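Local coordinates for protein oxidoreductase (Thermotoga maritima, PDB 1ZH8) that binds NADP and probably catalyses NAD(P)-dependent oxidation of an alcohol group, or the reverse reduction of a carbonyl, as in the GFO/IDH/MocA family, at residues 140-152 with 200-212. Sequence-based numbering, arbitrary orientation.
Sequences ENFRHVPAFWKAK and GVHHAAAMRLILG. With NAP (NADP nicotinamide-adenine-dinucleotide phosphate), chain D; EDO (1,2-ethanediol), chain E.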
loop_
_atom_site.group_PDB
_atom_site.type_symbol
_atom_site.label_atom_id
_atom_site.label_comp_id
_atom_site.label_asym_id
_atom_site.label_seq_id
_atom_site.Cartn_x
_atom_site.Cartn_y
_atom_site.Cartn_z
ATOM N N GLU A 140 -21.594 -5.661 -13.997
ATOM C CA GLU A 140 -20.266 -5.456 -13.486
ATOM C C GLU A 140 -19.410 -6.429 -14.231
ATOM O O GLU A 140 -19.326 -7.611 -13.868
ATOM C CB GLU A 140 -20.227 -5.702 -11.979
ATOM C CG GLU A 140 -18.822 -5.697 -11.393
ATOM C CD GLU A 140 -17.973 -4.545 -11.922
ATOM O OE1 GLU A 140 -18.150 -3.406 -11.441
ATOM O OE2 GLU A 140 -17.143 -4.786 -12.834
ATOM N N ASN A 141 -18.804 -5.960 -15.310
ATOM C CA ASN A 141 -18.119 -6.888 -16.211
ATOM C C ASN A 141 -16.848 -7.520 -15.607
ATOM O O ASN A 141 -16.478 -8.629 -15.981
ATOM C CB ASN A 141 -17.839 -6.241 -17.564
ATOM C CG ASN A 141 -16.932 -5.054 -17.438
ATOM O OD1 ASN A 141 -17.289 -4.046 -16.819
ATOM N ND2 ASN A 141 -15.744 -5.178 -17.965
ATOM N N PHE A 142 -16.212 -6.856 -14.647
ATOM C CA PHE A 142 -15.056 -7.460 -13.943
ATOM C C PHE A 142 -15.371 -8.799 -13.254
ATOM O O PHE A 142 -14.465 -9.585 -13.004
ATOM C CB PHE A 142 -14.405 -6.477 -12.947
ATOM C CG PHE A 142 -13.368 -5.549 -13.573
ATOM C CD1 PHE A 142 -13.611 -4.907 -14.794
ATOM C CD2 PHE A 142 -12.145 -5.319 -12.924
ATOM C CE1 PHE A 142 -12.640 -4.048 -15.382
ATOM C CE2 PHE A 142 -11.158 -4.474 -13.496
ATOM C CZ PHE A 142 -11.414 -3.832 -14.729
ATOM N N ARG A 143 -16.643 -9.069 -12.958
ATOM C CA ARG A 143 -17.045 -10.390 -12.452
ATOM C C ARG A 143 -17.003 -11.479 -13.509
ATOM O O ARG A 143 -17.282 -12.648 -13.228
ATOM C CB ARG A 143 -18.450 -10.338 -11.870
ATOM C CG ARG A 143 -18.465 -10.451 -10.402
ATOM C CD ARG A 143 -19.783 -9.959 -9.870
ATOM N NE ARG A 143 -19.413 -9.082 -8.802
ATOM C CZ ARG A 143 -19.961 -7.918 -8.531
ATOM N NH1 ARG A 143 -20.978 -7.446 -9.224
ATOM N NH2 ARG A 143 -19.468 -7.236 -7.520
ATOM N N HIS A 144 -16.677 -11.093 -14.734
ATOM C CA HIS A 144 -16.705 -12.047 -15.824
ATOM C C HIS A 144 -15.372 -12.087 -16.531
ATOM O O HIS A 144 -15.302 -12.619 -17.637
ATOM C CB HIS A 144 -17.793 -11.662 -16.826
ATOM C CG HIS A 144 -19.162 -11.569 -16.232
ATOM N ND1 HIS A 144 -20.070 -12.606 -16.291
ATOM C CD2 HIS A 144 -19.785 -10.560 -15.583
ATOM C CE1 HIS A 144 -21.194 -12.240 -15.701
ATOM N NE2 HIS A 144 -21.049 -11.001 -15.269
ATOM N N VAL A 145 -14.332 -11.517 -15.905
ATOM C CA VAL A 145 -13.009 -11.447 -16.527
ATOM C C VAL A 145 -12.218 -12.735 -16.183
ATOM O O VAL A 145 -12.008 -13.036 -15.017
ATOM C CB VAL A 145 -12.258 -10.110 -16.145
ATOM C CG1 VAL A 145 -10.793 -10.119 -16.600
ATOM C CG2 VAL A 145 -12.988 -8.844 -16.722
ATOM N N PRO A 146 -11.810 -13.519 -17.189
ATOM C CA PRO A 146 -11.244 -14.848 -16.845
ATOM C C PRO A 146 -9.991 -14.829 -15.959
ATOM O O PRO A 146 -9.842 -15.704 -15.107
ATOM C CB PRO A 146 -10.949 -15.486 -18.206
ATOM C CG PRO A 146 -10.947 -14.340 -19.186
ATOM C CD PRO A 146 -11.873 -13.296 -18.645
ATOM N N ALA A 147 -9.128 -13.827 -16.126
ATOM C CA ALA A 147 -7.923 -13.693 -15.312
ATOM C C ALA A 147 -8.254 -13.697 -13.836
ATOM O O ALA A 147 -7.518 -14.289 -13.031
ATOM C CB ALA A 147 -7.170 -12.419 -15.664
ATOM N N PHE A 148 -9.348 -13.026 -13.477
ATOM C CA PHE A 148 -9.757 -12.942 -12.070
ATOM C C PHE A 148 -10.296 -14.291 -11.584
ATOM O O PHE A 148 -9.969 -14.724 -10.478
ATOM C CB PHE A 148 -10.764 -11.800 -11.818
ATOM C CG PHE A 148 -10.263 -10.439 -12.244
ATOM C CD1 PHE A 148 -8.941 -10.062 -12.026
ATOM C CD2 PHE A 148 -11.113 -9.538 -12.858
ATOM C CE1 PHE A 148 -8.482 -8.822 -12.411
ATOM C CE2 PHE A 148 -10.651 -8.279 -13.259
ATOM C CZ PHE A 148 -9.341 -7.924 -13.029
ATOM N N TRP A 149 -11.078 -14.966 -12.421
ATOM C CA TRP A 149 -11.518 -16.320 -12.087
ATOM C C TRP A 149 -10.333 -17.261 -11.886
ATOM O O TRP A 149 -10.303 -18.001 -10.897
ATOM C CB TRP A 149 -12.528 -16.877 -13.097
ATOM C CG TRP A 149 -13.864 -16.269 -12.857
ATOM C CD1 TRP A 149 -14.365 -15.113 -13.422
ATOM C CD2 TRP A 149 -14.858 -16.720 -11.926
ATOM N NE1 TRP A 149 -15.612 -14.836 -12.918
ATOM C CE2 TRP A 149 -15.947 -15.804 -12.003
ATOM C CE3 TRP A 149 -14.950 -17.817 -11.052
ATOM C CZ2 TRP A 149 -17.113 -15.962 -11.244
ATOM C CZ3 TRP A 149 -16.105 -17.974 -10.294
ATOM C CH2 TRP A 149 -17.178 -17.047 -10.397
ATOM N N LYS A 150 -9.344 -17.201 -12.781
ATOM C CA LYS A 150 -8.175 -18.073 -12.661
ATOM C C LYS A 150 -7.362 -17.769 -11.380
ATOM O O LYS A 150 -6.880 -18.685 -10.703
ATOM C CB LYS A 150 -7.298 -18.040 -13.919
ATOM C CG LYS A 150 -6.256 -19.180 -13.986
ATOM N N ALA A 151 -7.231 -16.491 -11.040
ATOM C CA ALA A 151 -6.591 -16.129 -9.785
ATOM C C ALA A 151 -7.387 -16.716 -8.625
ATOM O O ALA A 151 -6.801 -17.265 -7.698
ATOM C CB ALA A 151 -6.478 -14.629 -9.657
ATOM N N LYS A 152 -8.717 -16.617 -8.707
ATOM C CA LYS A 152 -9.616 -17.120 -7.675
ATOM C C LYS A 152 -9.375 -18.594 -7.445
ATOM O O LYS A 152 -9.190 -19.019 -6.309
ATOM C CB LYS A 152 -11.070 -16.900 -8.075
ATOM C CG LYS A 152 -12.085 -17.253 -7.011
ATOM C CD LYS A 152 -13.390 -17.730 -7.655
ATOM C CE LYS A 152 -14.652 -17.226 -6.969
ATOM N NZ LYS A 152 -14.594 -17.279 -5.487
ATOM N N GLY A 200 -13.698 2.487 -9.640
ATOM C CA GLY A 200 -13.424 1.730 -8.407
ATOM C C GLY A 200 -14.292 0.497 -8.186
ATOM O O GLY A 200 -13.785 -0.555 -7.729
ATOM N N VAL A 201 -15.587 0.594 -8.514
ATOM C CA VAL A 201 -16.459 -0.578 -8.414
ATOM C C VAL A 201 -15.886 -1.824 -9.165
ATOM O O VAL A 201 -15.943 -2.936 -8.657
ATOM C CB VAL A 201 -17.945 -0.251 -8.730
ATOM C CG1 VAL A 201 -18.468 0.752 -7.702
ATOM C CG2 VAL A 201 -18.131 0.288 -10.166
ATOM N N HIS A 202 -15.276 -1.620 -10.332
ATOM C CA HIS A 202 -14.578 -2.718 -11.028
ATOM C C HIS A 202 -13.533 -3.392 -10.148
ATOM O O HIS A 202 -13.523 -4.625 -9.992
ATOM C CB HIS A 202 -13.868 -2.217 -12.288
ATOM C CG HIS A 202 -14.798 -1.754 -13.350
ATOM N ND1 HIS A 202 -15.777 -2.565 -13.886
ATOM C CD2 HIS A 202 -14.904 -0.564 -13.983
ATOM C CE1 HIS A 202 -16.446 -1.892 -14.805
ATOM N NE2 HIS A 202 -15.937 -0.674 -14.882
ATOM N N HIS A 203 -12.654 -2.578 -9.573
ATOM C CA HIS A 203 -11.597 -3.098 -8.727
ATOM C C HIS A 203 -12.130 -3.805 -7.456
ATOM O O HIS A 203 -11.632 -4.878 -7.083
ATOM C CB HIS A 203 -10.580 -1.990 -8.446
ATOM C CG HIS A 203 -10.262 -1.155 -9.661
ATOM N ND1 HIS A 203 -10.214 0.223 -9.631
ATOM C CD2 HIS A 203 -10.049 -1.506 -10.956
ATOM C CE1 HIS A 203 -9.956 0.684 -10.844
ATOM N NE2 HIS A 203 -9.848 -0.344 -11.667
ATOM N N ALA A 204 -13.160 -3.255 -6.817
ATOM C CA ALA A 204 -13.751 -3.920 -5.658
ATOM C C ALA A 204 -14.364 -5.253 -6.083
ATOM O O ALA A 204 -14.245 -6.276 -5.375
ATOM C CB ALA A 204 -14.811 -3.022 -5.005
ATOM N N ALA A 205 -15.009 -5.252 -7.254
ATOM C CA ALA A 205 -15.609 -6.471 -7.750
ATOM C C ALA A 205 -14.537 -7.569 -7.836
ATOM O O ALA A 205 -14.709 -8.677 -7.290
ATOM C CB ALA A 205 -16.288 -6.232 -9.084
ATOM N N ALA A 206 -13.403 -7.224 -8.441
ATOM C CA ALA A 206 -12.322 -8.193 -8.623
ATOM C C ALA A 206 -11.737 -8.677 -7.304
ATOM O O ALA A 206 -11.555 -9.876 -7.105
ATOM C CB ALA A 206 -11.238 -7.642 -9.533
HETATM N N MSE A 207 -11.464 -7.758 -6.387
HETATM C CA MSE A 207 -10.860 -8.147 -5.107
HETATM C C MSE A 207 -11.817 -9.051 -4.314
HETATM O O MSE A 207 -11.383 -10.029 -3.675
HETATM C CB MSE A 207 -10.476 -6.905 -4.316
HETATM C CG MSE A 207 -9.429 -6.084 -5.044
HETATM SE SE MSE A 207 -8.794 -4.539 -4.049
HETATM C CE MSE A 207 -10.057 -3.157 -4.692
ATOM N N ARG A 208 -13.115 -8.741 -4.368
ATOM C CA ARG A 208 -14.095 -9.561 -3.664
ATOM C C ARG A 208 -14.225 -10.942 -4.314
ATOM O O ARG A 208 -14.430 -11.946 -3.626
ATOM C CB ARG A 208 -15.465 -8.870 -3.551
ATOM C CG ARG A 208 -15.459 -7.543 -2.761
ATOM C CD ARG A 208 -16.857 -6.878 -2.740
ATOM N NE ARG A 208 -17.912 -7.832 -2.405
ATOM C CZ ARG A 208 -18.804 -8.307 -3.275
ATOM N NH1 ARG A 208 -18.793 -7.894 -4.528
ATOM N NH2 ARG A 208 -19.716 -9.196 -2.891
ATOM N N LEU A 209 -14.097 -11.000 -5.636
ATOM C CA LEU A 209 -14.210 -12.279 -6.313
ATOM C C LEU A 209 -13.063 -13.209 -5.899
ATOM O O LEU A 209 -13.266 -14.408 -5.633
ATOM C CB LEU A 209 -14.208 -12.070 -7.815
ATOM C CG LEU A 209 -14.217 -13.306 -8.722
ATOM C CD1 LEU A 209 -15.560 -14.025 -8.615
ATOM C CD2 LEU A 209 -13.932 -12.888 -10.161
ATOM N N ILE A 210 -11.866 -12.644 -5.823
ATOM C CA ILE A 210 -10.676 -13.438 -5.587
ATOM C C ILE A 210 -10.509 -13.751 -4.110
ATOM O O ILE A 210 -10.143 -14.869 -3.767
ATOM C CB ILE A 210 -9.412 -12.748 -6.135
ATOM C CG1 ILE A 210 -9.510 -12.589 -7.658
ATOM C CG2 ILE A 210 -8.161 -13.573 -5.797
ATOM C CD1 ILE A 210 -8.622 -11.523 -8.216
ATOM N N LEU A 211 -10.819 -12.786 -3.240
ATOM C CA LEU A 211 -10.522 -12.960 -1.817
ATOM C C LEU A 211 -11.688 -12.897 -0.834
ATOM O O LEU A 211 -11.477 -13.140 0.363
ATOM C CB LEU A 211 -9.393 -12.004 -1.381
ATOM C CG LEU A 211 -8.029 -12.301 -2.006
ATOM C CD1 LEU A 211 -7.092 -11.126 -1.858
ATOM C CD2 LEU A 211 -7.428 -13.580 -1.442
ATOM N N GLY A 212 -12.893 -12.589 -1.325
ATOM C CA GLY A 212 -14.099 -12.526 -0.485
ATOM C C GLY A 212 -14.345 -11.119 0.063
ATOM O O GLY A 212 -13.732 -10.145 -0.405
HETATM P PA NAP D . -21.940 8.708 -22.022
HETATM O O1A NAP D . -21.127 8.605 -23.261
HETATM O O2A NAP D . -22.131 10.092 -21.557
HETATM O O5B NAP D . -23.322 7.932 -22.264
HETATM C C5B NAP D . -24.498 8.351 -21.611
HETATM C C4B NAP D . -25.620 8.359 -22.632
HETATM O O4B NAP D . -26.871 8.554 -21.986
HETATM C C3B NAP D . -25.470 9.497 -23.635
HETATM O O3B NAP D . -25.932 8.980 -24.848
HETATM C C2B NAP D . -26.442 10.522 -23.074
HETATM O O2B NAP D . -26.940 11.627 -23.819
HETATM C C1B NAP D . -27.565 9.606 -22.639
HETATM N N9A NAP D . -28.476 10.288 -21.724
HETATM C C8A NAP D . -28.180 11.272 -20.806
HETATM N N7A NAP D . -29.321 11.602 -20.163
HETATM C C5A NAP D . -30.334 10.847 -20.665
HETATM C C6A NAP D . -31.693 10.770 -20.388
HETATM N N6A NAP D . -32.241 11.556 -19.477
HETATM N N1A NAP D . -32.481 9.874 -21.060
HETATM C C2A NAP D . -31.926 9.066 -22.023
HETATM N N3A NAP D . -30.587 9.142 -22.310
HETATM C C4A NAP D . -29.808 10.014 -21.640
HETATM O O3 NAP D . -21.209 7.893 -20.859
HETATM P PN NAP D . -20.806 6.340 -20.958
HETATM O O1N NAP D . -21.419 5.613 -22.115
HETATM O O2N NAP D . -19.370 6.412 -20.726
HETATM O O5D NAP D . -21.453 5.681 -19.637
HETATM C C5D NAP D . -22.805 5.271 -19.532
HETATM C C4D NAP D . -22.904 4.165 -18.483
HETATM O O4D NAP D . -22.032 3.104 -18.854
HETATM C C3D NAP D . -22.434 4.660 -17.111
HETATM O O3D NAP D . -23.261 4.157 -16.088
HETATM C C2D NAP D . -21.042 4.099 -16.950
HETATM O O2D NAP D . -20.706 3.850 -15.601
HETATM C C1D NAP D . -21.124 2.834 -17.791
HETATM N N1N NAP D . -19.805 2.457 -18.293
HETATM C C2N NAP D . -19.321 1.224 -17.964
HETATM C C3N NAP D . -18.060 0.811 -18.406
HETATM C C7N NAP D . -17.621 -0.623 -18.235
HETATM O O7N NAP D . -16.324 -0.939 -18.680
HETATM N N7N NAP D . -18.431 -1.553 -17.692
HETATM C C4N NAP D . -17.298 1.678 -19.201
HETATM C C5N NAP D . -17.808 2.936 -19.547
HETATM C C6N NAP D . -19.070 3.318 -19.083
HETATM P P2B NAP D . -26.990 11.948 -25.396
HETATM O O1X NAP D . -28.205 11.325 -26.050
HETATM O O2X NAP D . -25.759 11.427 -26.101
HETATM O O3X NAP D . -27.064 13.458 -25.459
HETATM C C1 EDO E . -19.327 -16.995 -15.496
HETATM O O1 EDO E . -19.279 -15.828 -16.343
HETATM C C2 EDO E . -17.908 -17.508 -15.252
HETATM O O2 EDO E . -17.929 -18.510 -14.226
HETATM O O HOH W 1 -17.175 -9.680 -7.177
#
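E140 and H202 meet through a hydrogen bond from H202 ND1 to E140 OE2, 2.8 Å long and bent to 148° at the hydrogen. The carboxylate stands nearly perpendicular to the imidazole and offers its syn lone pair; the anti lone pair of the same oxygen takes the backbone N of F142. Histidine suits this place: its ring gives one nitrogen to a buried carboxylate while its CE1 edge faces the nicotinamide. Replacing E140 by an alanine would probably leave H202 ND1 and the F142 amide without their shared acceptor and set the imidazole free to turn. N141 adds the direct cofactor bond: its OD1 accepts from NAP N7N at 2.9 Å.

Aromatic faces receive aliphatic carbons from helix 200-211. H202 CB sits 3.4 Å from the centroid of the F142 ring, and A206 CB lies 3.8 Å from that of F148; alanine's small methyl sits over the ring centre. L209, with CG anti to its backbone N (chi1 176°), sends CD1 over one face of W149 and CD2 to F148 CB.

Among the charged groups, R143 NH2 and R208 NH1, both donors, stand 3.1 Å apart; D319 salt-bridges both, which probably offsets the like charges, and R208 NH2 is hydrogen-bonded to Q315. Water 1 links R143 NE to A205 O, while K152 NZ, also salt-bridged to E156, donates to L209 O at 3.2 Å.

The helical segments 146-152 and 200-211 run roughly parallel, crossing at -28°, farther from the cofactor; the E140-H202 end, with N141, borders the nicotinamide where the Rossmann and C-terminal domains of a GFO/IDH/MocA-type oxidoreductase meet.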